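PDB 2F2C: cyclin homolog from Herpesvirus saimiri, which belongs to the cyclin D subfamily and may be important for cellular transformation and rapid T-cell proliferation during latent infection of susceptible hosts. Local coordinates for residues 181-186 and 247-252; 195-200 and 236-241; 203-208 and 241-246. One frame throughout, in Å; residues are numbered along the deposited sequence.

How the interactions relate
All three contacts tie helix 232-247, or the loop that follows it, to earlier helices of the cyclin fold. Interactions 2 and 3 are buried and hold the same pair, helices 195-208 and 232-247, with centres about 8 Å apart and Q241 shared between their segments; K239 of interaction 2 forms a salt bridge to E208 of interaction 3. Their direct touches are made by small groups: a valine methyl on a main-chain carbonyl in one, threonine on serine in the other. Interaction 1, only partly buried, joins the end of helix 170-184 to the C-terminal tail and relies instead on a lysine over a tyrosine ring. A184 bridges it to interaction 3 by packing on A245.

Interaction 1 of 3, residues 181-186 and 247-252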
ATOM      1  N   ILE A 181     -11.555  17.567   4.601  1.00 71.02           N
ATOM      2  CA  ILE A 181     -10.169  17.442   5.063  1.00 71.11           C
ATOM      3  C   ILE A 181      -9.173  18.001   4.023  1.00 71.53           C
ATOM      4  O   ILE A 181      -8.336  18.850   4.367  1.00 71.14           O
ATOM      5  CB  ILE A 181      -9.840  16.001   5.504  1.00 70.43           C
ATOM      6  CG1 ILE A 181     -10.461  15.726   6.865  1.00 70.25           C
ATOM      7  CG2 ILE A 181      -8.382  15.825   5.645  1.00 69.73           C
ATOM      8  CD1 ILE A 181     -10.942  14.306   7.031  1.00 70.37           C
ATOM      9  N   CYS A 182      -9.303  17.564   2.761  1.00 71.73           N
ATOM     10  CA  CYS A 182      -8.424  18.036   1.684  1.00 72.00           C
ATOM     11  C   CYS A 182      -8.394  19.544   1.502  1.00 71.87           C
ATOM     12  O   CYS A 182      -7.356  20.076   1.146  1.00 72.13           O
ATOM     13  CB  CYS A 182      -8.752  17.389   0.364  1.00 71.73           C
ATOM     14  SG  CYS A 182      -8.253  15.666   0.264  1.00 75.71           S
ATOM     15  N   LYS A 183      -9.495  20.250   1.736  1.00 71.80           N
ATOM     16  CA  LYS A 183      -9.417  21.710   1.608  1.00 71.99           C
ATOM     17  C   LYS A 183      -8.728  22.352   2.816  1.00 72.10           C
ATOM     18  O   LYS A 183      -7.842  23.184   2.640  1.00 72.71           O
ATOM     19  CB  LYS A 183     -10.773  22.348   1.335  1.00 72.21           C
ATOM     20  CG  LYS A 183     -11.248  22.240  -0.124  1.00 73.17           C
ATOM     21  CD  LYS A 183     -12.310  23.291  -0.418  1.00 74.64           C
ATOM     22  CE  LYS A 183     -12.757  23.273  -1.876  1.00 76.02           C
ATOM     23  NZ  LYS A 183     -13.783  22.237  -2.184  1.00 77.69           N
ATOM     24  N   ALA A 184      -9.103  21.944   4.035  1.00 71.81           N
ATOM     25  CA  ALA A 184      -8.477  22.451   5.276  1.00 70.60           C
ATOM     26  C   ALA A 184      -6.950  22.409   5.240  1.00 70.19           C
ATOM     27  O   ALA A 184      -6.303  23.378   5.623  1.00 69.60           O
ATOM     28  CB  ALA A 184      -9.001  21.696   6.489  1.00 70.46           C
ATOM     29  N   LEU A 185      -6.391  21.298   4.745  1.00 70.14           N
ATOM     30  CA  LEU A 185      -4.933  21.089   4.655  1.00 70.10           C
ATOM     31  C   LEU A 185      -4.179  22.164   3.872  1.00 70.74           C
ATOM     32  O   LEU A 185      -2.950  22.165   3.871  1.00 70.82           O
ATOM     33  CB  LEU A 185      -4.611  19.720   4.050  1.00 69.68           C
ATOM     34  CG  LEU A 185      -4.628  18.561   5.040  1.00 69.02           C
ATOM     35  CD1 LEU A 185      -4.860  17.260   4.349  1.00 67.53           C
ATOM     36  CD2 LEU A 185      -3.350  18.506   5.825  1.00 68.32           C
ATOM     37  N   ILE A 186      -4.906  23.049   3.188  1.00 71.23           N
ATOM     38  CA  ILE A 186      -4.296  24.193   2.510  1.00 72.08           C
ATOM     39  C   ILE A 186      -3.750  25.193   3.541  1.00 72.64           C
ATOM     40  O   ILE A 186      -2.689  25.800   3.345  1.00 72.22           O
ATOM     41  CB  ILE A 186      -5.334  24.878   1.545  1.00 72.03           C
ATOM     42  CG1 ILE A 186      -5.670  23.942   0.385  1.00 72.60           C
ATOM     43  CG2 ILE A 186      -4.829  26.215   0.998  1.00 70.79           C
ATOM     44  CD1 ILE A 186      -6.560  24.570  -0.705  1.00 72.36           C
ATOM     45  N   SER A 247     -13.392  27.050   5.488  1.00 70.33           N
ATOM     46  CA  SER A 247     -13.919  28.374   5.104  1.00 71.07           C
ATOM     47  C   SER A 247     -12.922  29.205   4.316  1.00 71.51           C
ATOM     48  O   SER A 247     -13.310  29.913   3.396  1.00 72.10           O
ATOM     49  CB  SER A 247     -14.304  29.208   6.332  1.00 70.87           C
ATOM     50  OG  SER A 247     -15.257  28.554   7.138  1.00 71.62           O
ATOM     51  N   LEU A 248     -11.647  29.135   4.693  1.00 71.92           N
ATOM     52  CA  LEU A 248     -10.622  30.041   4.170  1.00 72.24           C
ATOM     53  C   LEU A 248     -10.247  29.815   2.713  1.00 72.58           C
ATOM     54  O   LEU A 248      -9.523  30.624   2.128  1.00 72.78           O
ATOM     55  CB  LEU A 248      -9.364  29.999   5.048  1.00 72.20           C
ATOM     56  CG  LEU A 248      -9.159  31.186   6.000  1.00 72.14           C
ATOM     57  CD1 LEU A 248     -10.474  31.757   6.513  1.00 71.39           C
ATOM     58  CD2 LEU A 248      -8.249  30.797   7.157  1.00 72.03           C
ATOM     59  N   TYR A 249     -10.733  28.718   2.143  1.00 72.78           N
ATOM     60  CA  TYR A 249     -10.444  28.348   0.768  1.00 73.30           C
ATOM     61  C   TYR A 249     -10.921  29.410  -0.232  1.00 73.91           C
ATOM     62  O   TYR A 249     -12.033  29.951  -0.103  1.00 73.95           O
ATOM     63  CB  TYR A 249     -11.088  26.993   0.485  1.00 73.54           C
ATOM     64  CG  TYR A 249     -10.956  26.544  -0.934  1.00 73.58           C
ATOM     65  CD1 TYR A 249      -9.781  25.943  -1.386  1.00 72.54           C
ATOM     66  CD2 TYR A 249     -12.003  26.725  -1.836  1.00 73.04           C
ATOM     67  CE1 TYR A 249      -9.652  25.535  -2.709  1.00 72.56           C
ATOM     68  CE2 TYR A 249     -11.886  26.316  -3.148  1.00 73.48           C
ATOM     69  CZ  TYR A 249     -10.707  25.721  -3.577  1.00 73.34           C
ATOM     70  OH  TYR A 249     -10.595  25.317  -4.885  1.00 75.26           O
ATOM     71  N   ASP A 250     -10.083  29.715  -1.224  1.00 74.37           N
ATOM     72  CA  ASP A 250     -10.312  30.889  -2.087  1.00 75.12           C
ATOM     73  C   ASP A 250      -9.417  30.842  -3.341  1.00 75.36           C
ATOM     74  O   ASP A 250      -8.210  31.071  -3.256  1.00 75.47           O
ATOM     75  CB  ASP A 250     -10.069  32.191  -1.287  1.00 74.81           C
ATOM     76  CG  ASP A 250     -10.740  33.441  -1.918  1.00 76.73           C
ATOM     77  OD1 ASP A 250     -11.254  33.378  -3.065  1.00 77.72           O
ATOM     78  OD2 ASP A 250     -10.796  34.552  -1.324  1.00 76.71           O
ATOM     79  N   LEU A 251     -10.005  30.551  -4.503  1.00 75.71           N
ATOM     80  CA  LEU A 251      -9.229  30.521  -5.749  1.00 75.96           C
ATOM     81  C   LEU A 251      -8.727  31.914  -6.147  1.00 76.36           C
ATOM     82  O   LEU A 251      -7.692  32.039  -6.792  1.00 76.88           O
ATOM     83  CB  LEU A 251      -9.999  29.840  -6.892  1.00 75.55           C
ATOM     84  CG  LEU A 251     -10.171  28.322  -6.722  1.00 75.67           C
ATOM     85  CD1 LEU A 251     -11.204  27.726  -7.674  1.00 75.12           C
ATOM     86  CD2 LEU A 251      -8.848  27.583  -6.855  1.00 75.29           C
ATOM     87  N   GLU A 252      -9.440  32.955  -5.733  1.00 76.40           N
ATOM     88  CA  GLU A 252      -9.001  34.325  -5.973  1.00 76.97           C
ATOM     89  C   GLU A 252      -7.524  34.564  -5.638  1.00 76.85           C
ATOM     90  O   GLU A 252      -6.894  35.426  -6.239  1.00 76.99           O
ATOM     91  CB  GLU A 252      -9.887  35.324  -5.214  1.00 76.68           C
ATOM     92  CG  GLU A 252     -11.273  35.531  -5.819  1.00 77.16           C
ATOM     93  CD  GLU A 252     -12.257  36.212  -4.867  1.00 78.24           C
ATOM     94  OE1 GLU A 252     -12.325  35.807  -3.679  1.00 80.57           O
ATOM     95  OE2 GLU A 252     -12.980  37.152  -5.298  1.00 78.58           O
TER
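K183 lies across one face of the Y249 ring, with its CE 3.5 Å from the ring centroid and 14° off the ring normal, a CH-pi contact over the middle of the ring. CD rests nearer the root of the ring, 3.6 Å from Y249 CG. A bend at the last torsion (chi4 82°) lifts the ammonium off the ring, yet keeps it above the same face: K183 NZ stands 4.9 Å from the centroid, 20° off the normal, in a cation-pi interaction. I186 approaches differently, in the plane of the ring and at its edge, with its CD1 3.6 Å from Y249 CD1. The tyrosine is thus met on a face by K183 of helix 170-184 and on an edge by I186 of the turn that follows it. Beyond them, I186 also packs on T53 and T57 of helix 49-65, K183 on H60 of that helix and on F246, and NZ has a long, weak ion pair with E64. Past the tyrosine, D250 OD1 accepts from E252 N, closing an Asx turn in the tail. Through Y249 the segment after helix 232-247 is tied to the end of helix 170-184 by aliphatic and cation-pi contact, the lysine methylenes covering one face of the ring.

Interaction 2 of 3, residues 195-200 and 236-241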
ATOM      1  N   PRO A 195      -2.423  13.714  12.148  1.00 74.42           N
ATOM      2  CA  PRO A 195      -3.375  13.307  11.119  1.00 73.85           C
ATOM      3  C   PRO A 195      -4.701  12.833  11.706  1.00 73.36           C
ATOM      4  O   PRO A 195      -5.762  13.192  11.195  1.00 73.57           O
ATOM      5  CB  PRO A 195      -2.659  12.183  10.375  1.00 73.51           C
ATOM      6  CG  PRO A 195      -1.251  12.202  10.847  1.00 73.83           C
ATOM      7  CD  PRO A 195      -1.069  13.188  11.918  1.00 74.04           C
ATOM      8  N   GLY A 196      -4.646  12.059  12.780  1.00 72.79           N
ATOM      9  CA  GLY A 196      -5.860  11.533  13.389  1.00 72.01           C
ATOM     10  C   GLY A 196      -6.747  12.653  13.885  1.00 71.90           C
ATOM     11  O   GLY A 196      -7.960  12.571  13.771  1.00 72.03           O
ATOM     12  N   LEU A 197      -6.151  13.705  14.442  1.00 71.54           N
ATOM     13  CA  LEU A 197      -6.938  14.849  14.887  1.00 71.18           C
ATOM     14  C   LEU A 197      -7.567  15.617  13.719  1.00 71.34           C
ATOM     15  O   LEU A 197      -8.780  15.872  13.732  1.00 71.22           O
ATOM     16  CB  LEU A 197      -6.121  15.779  15.786  1.00 70.99           C
ATOM     17  CG  LEU A 197      -6.014  15.326  17.244  1.00 70.01           C
ATOM     18  CD1 LEU A 197      -5.053  16.222  18.018  1.00 67.38           C
ATOM     19  CD2 LEU A 197      -7.394  15.248  17.916  1.00 67.75           C
ATOM     20  N   ILE A 198      -6.760  15.979  12.717  1.00 71.05           N
ATOM     21  CA  ILE A 198      -7.304  16.586  11.500  1.00 71.06           C
ATOM     22  C   ILE A 198      -8.545  15.814  11.032  1.00 71.46           C
ATOM     23  O   ILE A 198      -9.604  16.406  10.796  1.00 71.48           O
ATOM     24  CB  ILE A 198      -6.263  16.601  10.382  1.00 70.84           C
ATOM     25  CG1 ILE A 198      -4.997  17.346  10.805  1.00 70.93           C
ATOM     26  CG2 ILE A 198      -6.861  17.192   9.103  1.00 70.04           C
ATOM     27  CD1 ILE A 198      -3.804  17.013   9.902  1.00 71.69           C
ATOM     28  N   CYS A 199      -8.409  14.487  10.932  1.00 72.00           N
ATOM     29  CA  CYS A 199      -9.492  13.613  10.498  1.00 71.51           C
ATOM     30  C   CYS A 199     -10.706  13.662  11.397  1.00 71.12           C
ATOM     31  O   CYS A 199     -11.787  13.908  10.918  1.00 71.41           O
ATOM     32  CB  CYS A 199      -9.038  12.170  10.414  1.00 71.46           C
ATOM     33  SG  CYS A 199     -10.373  11.161   9.723  1.00 73.85           S
ATOM     34  N   ALA A 200     -10.529  13.379  12.684  1.00 70.77           N
ATOM     35  CA  ALA A 200     -11.576  13.587  13.686  1.00 70.98           C
ATOM     36  C   ALA A 200     -12.361  14.878  13.437  1.00 71.07           C
ATOM     37  O   ALA A 200     -13.592  14.872  13.408  1.00 71.12           O
ATOM     38  CB  ALA A 200     -10.962  13.619  15.119  1.00 70.69           C
ATOM     39  N   ARG A 236     -12.580  19.319  20.475  1.00 68.93           N
ATOM     40  CA  ARG A 236     -13.451  20.426  20.177  1.00 68.97           C
ATOM     41  C   ARG A 236     -12.719  21.557  19.438  1.00 68.61           C
ATOM     42  O   ARG A 236     -13.260  22.097  18.485  1.00 68.84           O
ATOM     43  CB  ARG A 236     -14.092  20.906  21.470  1.00 69.31           C
ATOM     44  CG  ARG A 236     -15.251  21.870  21.295  1.00 71.73           C
ATOM     45  CD  ARG A 236     -16.403  21.642  22.287  1.00 74.61           C
ATOM     46  NE  ARG A 236     -15.947  21.472  23.666  1.00 76.75           N
ATOM     47  CZ  ARG A 236     -16.566  20.723  24.579  1.00 78.48           C
ATOM     48  NH1 ARG A 236     -17.673  20.049  24.268  1.00 79.47           N
ATOM     49  NH2 ARG A 236     -16.074  20.645  25.811  1.00 79.08           N
ATOM     50  N   THR A 237     -11.501  21.901  19.860  1.00 68.20           N
ATOM     51  CA  THR A 237     -10.673  22.910  19.161  1.00 67.92           C
ATOM     52  C   THR A 237     -10.287  22.509  17.733  1.00 68.01           C
ATOM     53  O   THR A 237     -10.223  23.355  16.844  1.00 67.90           O
ATOM     54  CB  THR A 237      -9.378  23.220  19.958  1.00 67.64           C
ATOM     55  OG1 THR A 237      -9.707  23.974  21.120  1.00 68.86           O
ATOM     56  CG2 THR A 237      -8.451  24.171  19.202  1.00 66.18           C
ATOM     57  N   VAL A 238      -9.981  21.236  17.518  1.00 68.23           N
ATOM     58  CA  VAL A 238      -9.596  20.811  16.181  1.00 68.78           C
ATOM     59  C   VAL A 238     -10.814  20.759  15.247  1.00 69.41           C
ATOM     60  O   VAL A 238     -10.699  21.144  14.089  1.00 70.18           O
ATOM     61  CB  VAL A 238      -8.761  19.523  16.180  1.00 68.47           C
ATOM     62  CG1 VAL A 238      -8.630  18.964  14.789  1.00 67.84           C
ATOM     63  CG2 VAL A 238      -7.375  19.819  16.724  1.00 68.41           C
ATOM     64  N   LYS A 239     -11.975  20.331  15.747  1.00 69.66           N
ATOM     65  CA  LYS A 239     -13.234  20.504  15.007  1.00 69.64           C
ATOM     66  C   LYS A 239     -13.350  21.950  14.485  1.00 69.86           C
ATOM     67  O   LYS A 239     -13.476  22.185  13.285  1.00 69.97           O
ATOM     68  CB  LYS A 239     -14.441  20.112  15.871  1.00 69.45           C
ATOM     69  CG  LYS A 239     -15.804  20.260  15.207  1.00 68.74           C
ATOM     70  CD  LYS A 239     -16.388  21.636  15.429  1.00 70.59           C
ATOM     71  CE  LYS A 239     -17.809  21.753  14.927  1.00 71.14           C
ATOM     72  NZ  LYS A 239     -17.875  21.579  13.445  1.00 73.27           N
ATOM     73  N   ASP A 240     -13.257  22.917  15.383  1.00 70.16           N
ATOM     74  CA  ASP A 240     -13.356  24.322  14.989  1.00 70.69           C
ATOM     75  C   ASP A 240     -12.222  24.800  14.073  1.00 70.79           C
ATOM     76  O   ASP A 240     -12.430  25.685  13.248  1.00 71.00           O
ATOM     77  CB  ASP A 240     -13.487  25.230  16.220  1.00 70.63           C
ATOM     78  CG  ASP A 240     -14.774  24.970  17.011  1.00 71.41           C
ATOM     79  OD1 ASP A 240     -15.465  23.950  16.761  1.00 72.86           O
ATOM     80  OD2 ASP A 240     -15.170  25.731  17.913  1.00 71.61           O
ATOM     81  N   GLN A 241     -11.036  24.214  14.197  1.00 71.02           N
ATOM     82  CA  GLN A 241      -9.910  24.638  13.368  1.00 71.05           C
ATOM     83  C   GLN A 241     -10.059  24.181  11.927  1.00 71.01           C
ATOM     84  O   GLN A 241      -9.805  24.966  10.999  1.00 71.75           O
ATOM     85  CB  GLN A 241      -8.600  24.134  13.932  1.00 71.09           C
ATOM     86  CG  GLN A 241      -7.960  25.112  14.874  1.00 72.51           C
ATOM     87  CD  GLN A 241      -6.783  24.503  15.592  1.00 74.49           C
ATOM     88  OE1 GLN A 241      -6.938  23.492  16.279  1.00 76.94           O
ATOM     89  NE2 GLN A 241      -5.600  25.098  15.422  1.00 74.08           N
TER
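L197 and V238 mark the closest backbone approach of the two helical segments, with their CA atoms 6.7 Å apart. V238 does the touching mainly through one branch. Its CG1 lies anti to the backbone N (chi1 168°) and reaches the main chain of helix 195-208, 3.3 Å from L197 O and 3.7 Å from L197 C. The same methyl is 4.2 Å from L197 CB and 4.1 Å from I198 N, so it rests on the peptide unit between L197 and I198 rather than on the branched end of either side chain. The other methyl, V238 CG2, stays beside its own backbone N and comes no nearer to L197 CB than 4.3 Å. The CB of V238 points toward the other helix, whereas that of I198 points away. The pairing belongs to the all-helical cyclin fold, in which helix 195-208 runs among several others: C199 meets L156 and L159 of helix 156-162, and A200 meets L224 and L228 of helix 218-228. At the start of helix 195-208, G196 N donates to E31 OE1, a hydrogen bond to helix 21-31. One residue along from V238, K239 sends its end away from segment 195-200; its NZ forms a salt bridge with E208, and the charge also makes a cation-pi contact with W217.

Interaction 3 of 3, residues 203-208 and 241-246; sequences LLTTIE and QVSEAF
T205 against S243 and V242 forms the second meeting of helices 195-208 and 232-247, part of the helix-on-helix packing of the cyclin fold. The CA atoms of T205 and S243 are 6.1 Å apart, a close approach consistent with the small side chains that meet here. Both branches of the threonine take part. The methyl, T205 CG2, sits 3.6 Å from S243 CB and 3.9 Å from S243 OG. The hydroxyl, T205 OG1, passes 4.1 Å from V242 CG1, where the two side chains meet at a slant. With chi1 at -44°, OG1 stands beside its own backbone N and bonds back to G201 O one turn earlier in the helix; its polar demand is met within its own helix, and what it offers V242 is a loose apolar approach, not a bond. Other sides of helix 195-208 face different parts of the bundle. L204 packs on Y220 and L224 of helix 218-228, while T206 lies on A176, A177 and T180 of helix 170-184 and likewise bonds by its OG1 to a carbonyl four residues back, that of G202. In helix 232-247 the regular bonding continues through the contact, F246 N donating to V242 O at 2.8 Å, and S243 O accepts in addition from S247 OG near the helix end.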
ATOM      1  N   LEU A 203     -14.550  15.092  10.395  1.00 72.09           N
ATOM      2  CA  LEU A 203     -15.694  14.215  10.461  1.00 72.49           C
ATOM      3  C   LEU A 203     -16.781  14.893  11.264  1.00 72.52           C
ATOM      4  O   LEU A 203     -17.970  14.842  10.905  1.00 72.44           O
ATOM      5  CB  LEU A 203     -15.281  12.894  11.112  1.00 72.59           C
ATOM      6  CG  LEU A 203     -15.945  11.588  10.704  1.00 72.87           C
ATOM      7  CD1 LEU A 203     -16.067  11.456   9.185  1.00 74.48           C
ATOM      8  CD2 LEU A 203     -15.117  10.441  11.237  1.00 73.35           C
ATOM      9  N   LEU A 204     -16.366  15.543  12.345  1.00 72.22           N
ATOM     10  CA  LEU A 204     -17.301  16.252  13.193  1.00 72.36           C
ATOM     11  C   LEU A 204     -17.968  17.381  12.429  1.00 72.67           C
ATOM     12  O   LEU A 204     -19.184  17.545  12.509  1.00 72.84           O
ATOM     13  CB  LEU A 204     -16.619  16.783  14.449  1.00 72.00           C
ATOM     14  CG  LEU A 204     -16.201  15.727  15.469  1.00 71.87           C
ATOM     15  CD1 LEU A 204     -15.147  16.302  16.405  1.00 71.43           C
ATOM     16  CD2 LEU A 204     -17.390  15.172  16.244  1.00 70.55           C
ATOM     17  N   THR A 205     -17.167  18.150  11.691  1.00 73.00           N
ATOM     18  CA  THR A 205     -17.657  19.251  10.860  1.00 73.25           C
ATOM     19  C   THR A 205     -18.738  18.755   9.926  1.00 73.34           C
ATOM     20  O   THR A 205     -19.823  19.353   9.847  1.00 73.70           O
ATOM     21  CB  THR A 205     -16.518  19.811  10.003  1.00 73.33           C
ATOM     22  OG1 THR A 205     -15.343  19.949  10.808  1.00 74.11           O
ATOM     23  CG2 THR A 205     -16.836  21.241   9.539  1.00 73.53           C
ATOM     24  N   THR A 206     -18.428  17.665   9.227  1.00 72.97           N
ATOM     25  CA  THR A 206     -19.323  17.057   8.268  1.00 73.07           C
ATOM     26  C   THR A 206     -20.640  16.639   8.928  1.00 73.56           C
ATOM     27  O   THR A 206     -21.712  17.105   8.528  1.00 72.90           O
ATOM     28  CB  THR A 206     -18.610  15.866   7.610  1.00 73.17           C
ATOM     29  OG1 THR A 206     -17.506  16.354   6.836  1.00 72.98           O
ATOM     30  CG2 THR A 206     -19.508  15.169   6.591  1.00 71.78           C
ATOM     31  N   ILE A 207     -20.544  15.789   9.954  1.00 74.38           N
ATOM     32  CA  ILE A 207     -21.714  15.338  10.735  1.00 75.49           C
ATOM     33  C   ILE A 207     -22.644  16.489  11.184  1.00 76.65           C
ATOM     34  O   ILE A 207     -23.875  16.347  11.171  1.00 77.09           O
ATOM     35  CB  ILE A 207     -21.273  14.476  11.946  1.00 75.24           C
ATOM     36  CG1 ILE A 207     -20.684  13.146  11.486  1.00 74.89           C
ATOM     37  CG2 ILE A 207     -22.437  14.198  12.877  1.00 74.63           C
ATOM     38  CD1 ILE A 207     -19.907  12.437  12.579  1.00 74.71           C
ATOM     39  N   GLU A 208     -22.055  17.621  11.559  1.00 77.78           N
ATOM     40  CA  GLU A 208     -22.808  18.826  11.884  1.00 79.24           C
ATOM     41  C   GLU A 208     -23.590  19.408  10.677  1.00 80.24           C
ATOM     42  O   GLU A 208     -24.818  19.278  10.632  1.00 80.19           O
ATOM     43  CB  GLU A 208     -21.864  19.862  12.484  1.00 79.46           C
ATOM     44  CG  GLU A 208     -22.531  21.054  13.149  1.00 79.49           C
ATOM     45  CD  GLU A 208     -21.548  22.181  13.383  1.00 80.12           C
ATOM     46  OE1 GLU A 208     -21.805  23.037  14.255  1.00 81.75           O
ATOM     47  OE2 GLU A 208     -20.510  22.214  12.687  1.00 80.41           O
ATOM     48  N   GLN A 241     -11.036  24.214  14.197  1.00 71.02           N
ATOM     49  CA  GLN A 241      -9.910  24.638  13.368  1.00 71.05           C
ATOM     50  C   GLN A 241     -10.059  24.181  11.927  1.00 71.01           C
ATOM     51  O   GLN A 241      -9.805  24.966  10.999  1.00 71.75           O
ATOM     52  CB  GLN A 241      -8.600  24.134  13.932  1.00 71.09           C
ATOM     53  CG  GLN A 241      -7.960  25.112  14.874  1.00 72.51           C
ATOM     54  CD  GLN A 241      -6.783  24.503  15.592  1.00 74.49           C
ATOM     55  OE1 GLN A 241      -6.938  23.492  16.279  1.00 76.94           O
ATOM     56  NE2 GLN A 241      -5.600  25.098  15.422  1.00 74.08           N
ATOM     57  N   VAL A 242     -10.467  22.923  11.748  1.00 69.77           N
ATOM     58  CA  VAL A 242     -10.685  22.357  10.433  1.00 68.96           C
ATOM     59  C   VAL A 242     -11.807  23.136   9.738  1.00 68.90           C
ATOM     60  O   VAL A 242     -11.633  23.642   8.629  1.00 68.84           O
ATOM     61  CB  VAL A 242     -11.055  20.830  10.494  1.00 69.05           C
ATOM     62  CG1 VAL A 242     -11.625  20.372   9.156  1.00 68.22           C
ATOM     63  CG2 VAL A 242      -9.857  19.965  10.910  1.00 66.75           C
ATOM     64  N   SER A 243     -12.946  23.245  10.411  1.00 68.56           N
ATOM     65  CA  SER A 243     -14.064  24.036   9.923  1.00 68.54           C
ATOM     66  C   SER A 243     -13.658  25.443   9.433  1.00 68.63           C
ATOM     67  O   SER A 243     -14.082  25.879   8.364  1.00 68.25           O
ATOM     68  CB  SER A 243     -15.139  24.114  11.000  1.00 68.17           C
ATOM     69  OG  SER A 243     -16.203  24.922  10.559  1.00 69.45           O
ATOM     70  N   GLU A 244     -12.828  26.142  10.205  1.00 69.27           N
ATOM     71  CA  GLU A 244     -12.372  27.479   9.816  1.00 70.15           C
ATOM     72  C   GLU A 244     -11.416  27.420   8.628  1.00 69.95           C
ATOM     73  O   GLU A 244     -11.539  28.192   7.684  1.00 70.15           O
ATOM     74  CB  GLU A 244     -11.708  28.200  10.983  1.00 70.35           C
ATOM     75  CG  GLU A 244     -12.477  28.112  12.292  1.00 73.24           C
ATOM     76  CD  GLU A 244     -13.519  29.204  12.470  1.00 77.26           C
ATOM     77  OE1 GLU A 244     -13.979  29.771  11.443  1.00 78.49           O
ATOM     78  OE2 GLU A 244     -13.871  29.506  13.648  1.00 78.70           O
ATOM     79  N   ALA A 245     -10.461  26.502   8.678  1.00 70.04           N
ATOM     80  CA  ALA A 245      -9.534  26.290   7.562  1.00 69.94           C
ATOM     81  C   ALA A 245     -10.285  26.059   6.236  1.00 69.92           C
ATOM     82  O   ALA A 245      -9.933  26.643   5.194  1.00 69.88           O
ATOM     83  CB  ALA A 245      -8.599  25.133   7.874  1.00 69.66           C
ATOM     84  N   PHE A 246     -11.329  25.231   6.304  1.00 69.51           N
ATOM     85  CA  PHE A 246     -12.198  24.940   5.166  1.00 69.44           C
ATOM     86  C   PHE A 246     -12.879  26.194   4.606  1.00 69.70           C
ATOM     87  O   PHE A 246     -12.916  26.381   3.397  1.00 69.61           O
ATOM     88  CB  PHE A 246     -13.205  23.846   5.548  1.00 68.96           C
ATOM     89  CG  PHE A 246     -14.307  23.648   4.564  1.00 68.50           C
ATOM     90  CD1 PHE A 246     -14.055  23.099   3.303  1.00 69.23           C
ATOM     91  CD2 PHE A 246     -15.612  23.979   4.901  1.00 67.57           C
ATOM     92  CE1 PHE A 246     -15.092  22.902   2.388  1.00 66.67           C
ATOM     93  CE2 PHE A 246     -16.650  23.790   3.997  1.00 66.83           C
ATOM     94  CZ  PHE A 246     -16.386  23.245   2.738  1.00 66.82           C
TER